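Local coordinates for cell division protein SepF (Methanobrevibacter smithii, PDB 7AL1), which anchors the division protein FtsZ in archaea, probably tying it to the cell membrane, and is represented here by its C-terminal part, which probably binds FtsZ, at residues D23-V28 and K55-K60; Q31-S36 and K62-N67; F45-S50 and D80-I85. All coordinates share one frame; numbering follows the deposited sequence. Where two conformers were deposited one is given.

All three contacts belong to one small alpha/beta domain, in which helices 22-33 and 51-68 lie over a four-stranded mixed sheet. Contact 1 and contact 2 are successive levels of the same helix pair, their centres 11 Å apart. Contact 3 lies beyond contact 1, on the side away from contact 2, its centre about 12 Å from that of contact 1, and ties helix 44-49 to strand 81-87. L46 joins it to contact 1: its CD1 lies 3.6 Å from I25 CD1 and also packs on A57. Contacts 2 and 3 do not touch; their centres are about 19 Å apart, on opposite sides of the chain's centre.

Contact 1 of 3, residues D23-V28 and K55-K60; sequences DDINYV and KLAGEK
Segments 23-28 and 55-60 run nearly parallel, their axes crossing at -17° and coming within 10.3 Å, with I25 and A57 as the nearest CA pair at 6.3 Å. I25 points into the interface. Its CD1 reaches the methyl CB of A57 at 3.8 Å, while CG2, set anti to the backbone N, meets CG of K60 at 4.0 Å. Alanine suits the facing position because its short side chain lets the branched isoleucine come close to the helix backbone. The pair belongs to the helical layer of the alpha/beta domain: helices 22-33 and 51-68 pack beside each other, with helix 44-49 against one end, while V28 turns to I17, V39 and L41 of the sheet. Nearer the solvent, K60 spends its length in two ways. Its CG lies against I25, the two side chains crossing at about a right angle, and bends at chi2 (-82°) and chi4 carry the ammonium group to N26, where NZ donates to OD1 at 2.8 Å. The donor lies in the carbonyl plane on a lone pair, with a C=O...N angle of 133°. Asparagine fits here, as its short side chain sets a carbonyl oxygen where the K60 ammonium can reach it. With an alanine in place of K60, N26 OD1 would probably lose this donor and part of I25 would be uncovered.

Contact 2 of 3, residues Q31-S36 and K62-N67; sequences QVLEES and KQMRSN
M64 reaches from helix 51-68 toward V32 and L33 near the end of helix 22-33, and it supplies every side-chain touch from its own segment. The tight part is at its sulfur: SD lies 3.9 Å from V32 CB and 4.1 Å from V32 CG1, so the valine meets it with its branch point as well as its methyls. With CG anti to the carbonyl carbon (chi1 -72°) and the chain extended through chi2, the methionine carries SD across to V32 while its CG stays beside L33. A long, flexible, apolar side chain suits this place, spanning backbones whose nearest CA atoms, those of L33 and M64, are 7.8 Å apart. Both V32 and M64 also rest on I86 of strand 81-87, with V32 reaching V39 as well; this is the core between the helical layer and the sheet of the alpha/beta domain. Toward the outside the packing thins. L33 is partly exposed and offers CD2 to M64 CG at 4.1 Å, an oblique approach through a single methyl. Beyond it the chain turns polar, and within 31-36 it is S36 that first departs from helical geometry, with a positive phi.

Contact 3 of 3, residues F45-S50 and D80-I85; sequences FLEKES and DKNLII
E47 and N82 meet side chain to side chain where the short helix 44-49 passes the start of strand 81-87, their CA atoms 8.3 Å apart. From CB, which points toward the strand, the glutamate runs out straight: CG is anti to the backbone N, and the chain stays extended to the carboxylate. CB and CG serve to span the distance, and CD comes within 3.7 Å of N82 ND2. At the tip, OE1 counts the amide of N82 among its partners, accepting a hydrogen bond from ND2 at 2.7 Å; OE2 forms a salt bridge with R77 of strand 71-78. The bond from N82 is short but bent, with an angle of 137° at the hydrogen. The amide nitrogen comes from above the carboxylate plane, 44° out of it, and the two flat groups are turned 44° against each other. Glutamate suits the place by having both the reach and a charged end that can pair with R77. Asparagine suits the buried strand position because its amide can donate to that carboxylate; its backbone N meanwhile bonds to D42 OD1. F54 of helix 51-68 touches both side chains. The contact thus joins helix 44-49 to strand 81-87, with R77 of the antiparallel neighbour 71-78 drawn in by E47, at one end of the layered alpha/beta fold of the SepF domain.

Contact 1 of 3, residues D23-V28 and K55-K60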
loop_
_atom_site.group_PDB
_atom_site.type_symbol
_atom_site.label_atom_id
_atom_site.label_comp_id
_atom_site.label_asym_id
_atom_site.label_seq_id
_atom_site.Cartn_x
_atom_site.Cartn_y
_atom_site.Cartn_z
ATOM N N ASP A 23 8.013 18.623 9.118
ATOM C CA ASP A 23 8.000 17.761 10.295
ATOM C C ASP A 23 7.256 16.471 9.997
ATOM O O ASP A 23 7.632 15.400 10.488
ATOM C CB ASP A 23 7.378 18.484 11.479
ATOM C CG ASP A 23 8.225 19.634 11.965
ATOM O OD1 ASP A 23 9.447 19.643 11.696
ATOM O OD2 ASP A 23 7.654 20.537 12.608
ATOM N N ASP A 24 6.186 16.538 9.194
ATOM C CA ASP A 24 5.484 15.306 8.863
ATOM C C ASP A 24 6.394 14.378 8.058
ATOM O O ASP A 24 6.350 13.146 8.211
ATOM C CB ASP A 24 4.240 15.609 8.024
ATOM C CG ASP A 24 3.170 16.299 8.802
ATOM O OD1 ASP A 24 3.223 16.295 10.057
ATOM O OD2 ASP A 24 2.240 16.839 8.145
ATOM N N ILE A 25 7.201 14.961 7.162
ATOM C CA ILE A 25 8.161 14.152 6.426
ATOM C C ILE A 25 9.107 13.449 7.390
ATOM O O ILE A 25 9.415 12.262 7.238
ATOM C CB ILE A 25 8.927 15.018 5.417
ATOM C CG1 ILE A 25 8.001 15.575 4.321
ATOM C CG2 ILE A 25 10.065 14.232 4.768
ATOM C CD1 ILE A 25 8.624 16.731 3.499
ATOM N N ASN A 26 9.630 14.183 8.374
ATOM C CA ASN A 26 10.590 13.604 9.296
ATOM C C ASN A 26 9.926 12.564 10.167
ATOM O O ASN A 26 10.576 11.607 10.564
ATOM C CB ASN A 26 11.275 14.720 10.060
ATOM C CG ASN A 26 12.296 15.439 9.194
ATOM O OD1 ASN A 26 12.904 14.819 8.311
ATOM N ND2 ASN A 26 12.473 16.725 9.407
ATOM N N TYR A 27 8.625 12.693 10.412
ATOM C CA TYR A 27 7.913 11.630 11.092
ATOM C C TYR A 27 7.851 10.369 10.246
ATOM O O TYR A 27 7.990 9.267 10.777
ATOM C CB TYR A 27 6.507 12.110 11.446
ATOM C CG TYR A 27 5.659 11.070 12.137
ATOM C CD1 TYR A 27 5.875 10.725 13.467
ATOM C CD2 TYR A 27 4.668 10.398 11.455
ATOM C CE1 TYR A 27 5.081 9.764 14.087
ATOM C CE2 TYR A 27 3.877 9.445 12.069
ATOM C CZ TYR A 27 4.106 9.125 13.367
ATOM O OH TYR A 27 3.302 8.167 13.943
ATOM N N VAL A 28 7.579 10.507 8.945
ATOM C CA VAL A 28 7.606 9.361 8.034
ATOM C C VAL A 28 8.941 8.650 8.141
ATOM O O VAL A 28 9.011 7.423 8.248
ATOM C CB VAL A 28 7.332 9.817 6.590
ATOM C CG1 VAL A 28 7.670 8.742 5.592
ATOM C CG2 VAL A 28 5.913 10.255 6.428
ATOM N N LYS A 55 10.119 18.405 -3.060
ATOM C CA LYS A 55 11.459 17.977 -3.432
ATOM C C LYS A 55 12.217 17.403 -2.237
ATOM O O LYS A 55 12.910 16.385 -2.367
ATOM C CB LYS A 55 12.238 19.105 -4.094
ATOM C CG LYS A 55 13.598 18.638 -4.592
ATOM C CD LYS A 55 13.979 19.266 -5.914
ATOM C CE LYS A 55 15.037 18.429 -6.624
ATOM N NZ LYS A 55 14.446 17.291 -7.389
ATOM N N LEU A 56 12.100 18.044 -1.068
ATOM C CA LEU A 56 12.749 17.529 0.136
ATOM C C LEU A 56 12.273 16.120 0.467
ATOM O O LEU A 56 13.072 15.251 0.848
ATOM C CB LEU A 56 12.440 18.446 1.320
ATOM C CG LEU A 56 13.048 18.042 2.657
ATOM C CD1 LEU A 56 14.562 17.969 2.528
ATOM C CD2 LEU A 56 12.668 19.001 3.770
ATOM N N ALA A 57 10.967 15.877 0.369
ATOM C CA ALA A 57 10.477 14.529 0.614
ATOM C C ALA A 57 11.149 13.536 -0.316
ATOM O O ALA A 57 11.554 12.451 0.112
ATOM C CB ALA A 57 8.961 14.478 0.449
ATOM N N GLY A 58 11.311 13.898 -1.584
ATOM C CA GLY A 58 11.998 13.010 -2.505
ATOM C C GLY A 58 13.436 12.768 -2.106
ATOM O O GLY A 58 13.948 11.656 -2.246
ATOM N N GLU A 59 14.097 13.801 -1.578
ATOM C CA GLU A 59 15.481 13.630 -1.140
ATOM C C GLU A 59 15.560 12.718 0.073
ATOM O O GLU A 59 16.494 11.916 0.193
ATOM C CB GLU A 59 16.113 14.986 -0.844
ATOM C CG GLU A 59 16.353 15.824 -2.097
ATOM C CD GLU A 59 16.658 17.278 -1.787
ATOM O OE1 GLU A 59 16.722 17.631 -0.591
ATOM O OE2 GLU A 59 16.832 18.066 -2.742
ATOM N N LYS A 60 14.590 12.811 0.992
ATOM C CA LYS A 60 14.603 11.934 2.160
ATOM C C LYS A 60 14.303 10.496 1.758
ATOM O O LYS A 60 14.861 9.554 2.336
ATOM C CB LYS A 60 13.600 12.423 3.207
ATOM C CG LYS A 60 13.868 13.831 3.723
ATOM C CD LYS A 60 14.927 13.898 4.806
ATOM C CE LYS A 60 15.007 15.310 5.382
ATOM N NZ LYS A 60 15.282 15.346 6.845
#

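Contact 2 of 3, residues Q31-S36 and K62-N67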
loop_
_atom_site.group_PDB
_atom_site.type_symbol
_atom_site.label_atom_id
_atom_site.label_comp_id
_atom_site.label_asym_id
_atom_site.label_seq_id
_atom_site.Cartn_x
_atom_site.Cartn_y
_atom_site.Cartn_z
ATOM N N GLN A 31 9.261 6.649 11.263
ATOM C CA GLN A 31 8.449 5.430 11.252
ATOM C C GLN A 31 9.166 4.307 10.520
ATOM O O GLN A 31 9.174 3.157 10.972
ATOM C CB GLN A 31 7.091 5.708 10.628
ATOM C CG GLN A 31 6.186 6.492 11.553
ATOM C CD GLN A 31 5.829 5.661 12.775
ATOM O OE1 GLN A 31 5.363 4.527 12.652
ATOM N NE2 GLN A 31 6.088 6.204 13.952
ATOM N N VAL A 32 9.748 4.612 9.366
ATOM C CA VAL A 32 10.443 3.591 8.589
ATOM C C VAL A 32 11.721 3.168 9.289
ATOM O O VAL A 32 11.984 1.968 9.437
ATOM C CB VAL A 32 10.730 4.109 7.172
ATOM C CG1 VAL A 32 11.476 3.061 6.360
ATOM C CG2 VAL A 32 9.447 4.473 6.461
ATOM N N LEU A 33 12.530 4.146 9.732
ATOM C CA LEU A 33 13.894 3.851 10.192
ATOM C C LEU A 33 13.942 3.445 11.654
ATOM O O LEU A 33 14.751 2.591 12.032
ATOM C CB LEU A 33 14.780 5.087 9.985
ATOM C CG LEU A 33 14.878 5.503 8.533
ATOM C CD1 LEU A 33 15.987 6.547 8.436
ATOM C CD2 LEU A 33 15.179 4.338 7.619
ATOM N N GLU A 34 13.174 4.111 12.512
ATOM C CA GLU A 34 13.222 3.814 13.941
ATOM C C GLU A 34 12.203 2.770 14.359
ATOM O O GLU A 34 12.492 1.935 15.213
ATOM C CB GLU A 34 13.012 5.090 14.743
ATOM C CG GLU A 34 14.056 6.114 14.453
ATOM C CD GLU A 34 13.891 7.394 15.203
ATOM O OE1 GLU A 34 12.814 7.633 15.802
ATOM O OE2 GLU A 34 14.865 8.171 15.253
ATOM N N GLU A 35 11.021 2.795 13.774
ATOM C CA GLU A 35 9.985 1.831 14.138
ATOM C C GLU A 35 9.915 0.635 13.198
ATOM O O GLU A 35 9.208 -0.331 13.514
ATOM C CB GLU A 35 8.613 2.513 14.203
ATOM C CG GLU A 35 8.551 3.745 15.099
ATOM C CD GLU A 35 8.972 3.463 16.528
ATOM O OE1 GLU A 35 8.542 2.431 17.086
ATOM O OE2 GLU A 35 9.754 4.266 17.090
ATOM N N SER A 36 10.597 0.672 12.057
ATOM C CA SER A 36 10.535 -0.398 11.065
ATOM C C SER A 36 9.102 -0.677 10.635
ATOM O O SER A 36 8.696 -1.827 10.451
ATOM C CB SER A 36 11.248 -1.660 11.550
ATOM O OG SER A 36 12.655 -1.477 11.543
ATOM N N LYS A 62 15.169 9.189 -1.091
ATOM C CA LYS A 62 16.442 8.766 -1.664
ATOM C C LYS A 62 17.408 8.322 -0.578
ATOM O O LYS A 62 18.047 7.266 -0.690
ATOM C CB LYS A 62 17.018 9.948 -2.434
ATOM C CG LYS A 62 18.322 9.695 -3.117
ATOM C CD LYS A 62 18.902 11.010 -3.655
ATOM C CE LYS A 62 17.908 11.787 -4.500
ATOM N NZ LYS A 62 17.228 10.958 -5.537
ATOM N N GLN A 63 17.503 9.105 0.495
ATOM C CA GLN A 63 18.402 8.775 1.595
ATOM C C GLN A 63 17.993 7.470 2.276
ATOM O O GLN A 63 18.846 6.646 2.645
ATOM C CB GLN A 63 18.449 9.954 2.570
ATOM C CG GLN A 63 19.476 9.834 3.705
ATOM C CD GLN A 63 19.693 11.147 4.461
ATOM O OE1 GLN A 63 20.828 11.585 4.659
ATOM N NE2 GLN A 63 18.598 11.778 4.883
ATOM N N MET A 64 16.689 7.240 2.448
ATOM C CA MET A 64 16.286 6.003 3.103
ATOM C C MET A 64 16.639 4.790 2.253
ATOM O O MET A 64 17.051 3.753 2.783
ATOM C CB MET A 64 14.791 5.994 3.405
ATOM C CG MET A 64 14.371 6.936 4.531
ATOM S SD MET A 64 12.672 6.725 5.112
ATOM C CE MET A 64 11.894 7.443 3.713
ATOM N N ARG A 65 16.478 4.895 0.934
ATOM C CA ARG A 65 16.832 3.799 0.047
ATOM C C ARG A 65 18.339 3.566 0.049
ATOM O O ARG A 65 18.814 2.435 0.215
ATOM C CB ARG A 65 16.345 4.095 -1.370
ATOM C CG ARG A 65 14.861 4.111 -1.532
ATOM C CD ARG A 65 14.487 4.403 -2.968
ATOM N NE ARG A 65 14.667 3.248 -3.842
ATOM C CZ ARG A 65 14.403 3.256 -5.149
ATOM N NH1 ARG A 65 13.974 4.358 -5.728
ATOM N NH2 ARG A 65 14.595 2.156 -5.864
ATOM N N SER A 66 19.111 4.640 -0.086
ATOM C CA SER A 66 20.548 4.514 -0.310
ATOM C C SER A 66 21.277 4.102 0.957
ATOM O O SER A 66 22.226 3.316 0.899
ATOM C CB SER A 66 21.103 5.853 -0.788
ATOM O OG SER A 66 20.404 6.330 -1.930
ATOM N N ASN A 67 20.873 4.657 2.102
ATOM C CA ASN A 67 21.649 4.510 3.329
ATOM C C ASN A 67 21.031 3.602 4.373
ATOM O O ASN A 67 21.728 3.188 5.298
ATOM C CB ASN A 67 21.883 5.893 3.949
ATOM C CG ASN A 67 22.770 6.756 3.103
ATOM O OD1 ASN A 67 23.369 6.273 2.146
ATOM N ND2 ASN A 67 22.855 8.035 3.430
#

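Contact 3 of 3, residues F45-S50 and D80-I85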
loop_
_atom_site.group_PDB
_atom_site.type_symbol
_atom_site.label_atom_id
_atom_site.label_comp_id
_atom_site.label_asym_id
_atom_site.label_seq_id
_atom_site.Cartn_x
_atom_site.Cartn_y
_atom_site.Cartn_z
ATOM N N PHE A 45 -0.392 16.458 -1.325
ATOM C CA PHE A 45 -0.511 17.796 -0.765
ATOM C C PHE A 45 0.787 18.575 -0.967
ATOM O O PHE A 45 0.765 19.744 -1.380
ATOM C CB PHE A 45 -0.866 17.722 0.719
ATOM C CG PHE A 45 -0.951 19.075 1.387
ATOM C CD1 PHE A 45 0.166 19.718 1.869
ATOM C CD2 PHE A 45 -2.173 19.704 1.527
ATOM C CE1 PHE A 45 0.066 20.950 2.502
ATOM C CE2 PHE A 45 -2.268 20.935 2.141
ATOM C CZ PHE A 45 -1.148 21.559 2.624
ATOM N N LEU A 46 1.927 17.952 -0.652
ATOM C CA LEU A 46 3.198 18.614 -0.888
ATOM C C LEU A 46 3.361 18.963 -2.363
ATOM O O LEU A 46 3.810 20.066 -2.707
ATOM C CB LEU A 46 4.353 17.740 -0.409
ATOM C CG LEU A 46 4.383 17.385 1.072
ATOM C CD1 LEU A 46 5.645 16.584 1.415
ATOM C CD2 LEU A 46 4.301 18.610 1.963
ATOM N N GLU A 47 3.004 18.032 -3.255
ATOM C CA GLU A 47 3.248 18.268 -4.675
ATOM C C GLU A 47 2.497 19.501 -5.146
ATOM O O GLU A 47 3.034 20.305 -5.926
ATOM C CB GLU A 47 2.863 17.041 -5.498
ATOM C CG GLU A 47 3.391 17.153 -6.922
ATOM C CD GLU A 47 3.283 15.906 -7.788
ATOM O OE1 GLU A 47 2.672 14.897 -7.386
ATOM O OE2 GLU A 47 3.830 15.947 -8.904
ATOM N N LYS A 48 1.260 19.670 -4.674
ATOM C CA LYS A 48 0.422 20.791 -5.091
ATOM C C LYS A 48 0.829 22.080 -4.397
ATOM O O LYS A 48 0.953 23.128 -5.043
ATOM C CB LYS A 48 -1.044 20.472 -4.797
ATOM C CG LYS A 48 -2.010 21.551 -5.251
ATOM C CD LYS A 48 -3.444 21.170 -4.915
ATOM C CE LYS A 48 -4.398 22.279 -5.296
ATOM N NZ LYS A 48 -4.354 22.524 -6.763
ATOM N N GLU A 49 1.061 22.022 -3.077
ATOM C CA GLU A 49 1.159 23.237 -2.289
ATOM C C GLU A 49 2.574 23.711 -2.000
ATOM O O GLU A 49 2.757 24.896 -1.708
ATOM C CB GLU A 49 0.447 23.050 -0.942
ATOM C CG GLU A 49 -1.013 22.633 -1.057
ATOM C CD GLU A 49 -1.896 23.693 -1.698
ATOM O OE1 GLU A 49 -1.477 24.868 -1.775
ATOM O OE2 GLU A 49 -3.020 23.349 -2.125
ATOM N N SER A 50 3.579 22.840 -2.050
ATOM C CA SER A 50 4.945 23.254 -1.743
ATOM C C SER A 50 5.935 22.447 -2.562
ATOM O O SER A 50 6.457 21.413 -2.091
ATOM C CB SER A 50 5.263 23.150 -0.253
ATOM O OG SER A 50 6.658 23.224 -0.060
ATOM N N ASP A 80 -5.542 13.511 -7.627
ATOM C CA ASP A 80 -5.345 14.085 -6.274
ATOM C C ASP A 80 -4.628 13.173 -5.280
ATOM O O ASP A 80 -4.638 13.455 -4.082
ATOM C CB ASP A 80 -6.661 14.567 -5.642
ATOM N N LYS A 81 -4.005 12.094 -5.739
ATOM C CA LYS A 81 -3.204 11.238 -4.882
ATOM C C LYS A 81 -1.878 10.962 -5.573
ATOM O O LYS A 81 -1.783 10.857 -6.789
ATOM C CB LYS A 81 -3.925 9.916 -4.597
ATOM C CG LYS A 81 -5.059 10.051 -3.590
ATOM C CD LYS A 81 -5.713 8.721 -3.276
ATOM C CE LYS A 81 -6.986 8.929 -2.474
ATOM N NZ LYS A 81 -6.745 9.878 -1.353
ATOM N N ASN A 82 -0.827 10.846 -4.768
ATOM C CA ASN A 82 0.508 10.479 -5.265
ATOM C C ASN A 82 1.048 9.484 -4.240
ATOM O O ASN A 82 1.688 9.867 -3.259
ATOM C CB ASN A 82 1.387 11.704 -5.424
ATOM C CG ASN A 82 2.722 11.394 -6.053
ATOM O OD1 ASN A 82 3.098 10.230 -6.204
ATOM N ND2 ASN A 82 3.469 12.450 -6.428
ATOM N N LEU A 83 0.731 8.201 -4.442
ATOM C CA LEU A 83 0.893 7.176 -3.413
ATOM C C LEU A 83 2.145 6.348 -3.681
ATOM O O LEU A 83 2.293 5.747 -4.746
ATOM C CB LEU A 83 -0.326 6.235 -3.385
ATOM C CG LEU A 83 -1.665 6.832 -3.026
ATOM C CD1 LEU A 83 -2.674 5.667 -2.893
ATOM C CD2 LEU A 83 -1.613 7.647 -1.772
ATOM N N ILE A 84 3.000 6.272 -2.677
ATOM C CA ILE A 84 4.235 5.484 -2.680
ATOM C C ILE A 84 4.252 4.616 -1.434
ATOM O O ILE A 84 3.817 5.060 -0.370
ATOM C CB ILE A 84 5.458 6.420 -2.662
ATOM C CG1 ILE A 84 5.416 7.373 -3.849
ATOM C CG2 ILE A 84 6.802 5.689 -2.631
ATOM C CD1 ILE A 84 6.152 8.678 -3.596
ATOM N N ILE A 85 4.681 3.367 -1.544
ATOM C CA ILE A 85 4.944 2.569 -0.359
ATOM C C ILE A 85 6.427 2.525 -0.069
ATOM O O ILE A 85 7.234 2.217 -0.957
ATOM C CB ILE A 85 4.346 1.151 -0.418
ATOM C CG1 ILE A 85 4.576 0.471 0.948
ATOM C CG2 ILE A 85 4.880 0.355 -1.567
ATOM C CD1 ILE A 85 3.697 -0.704 1.222
#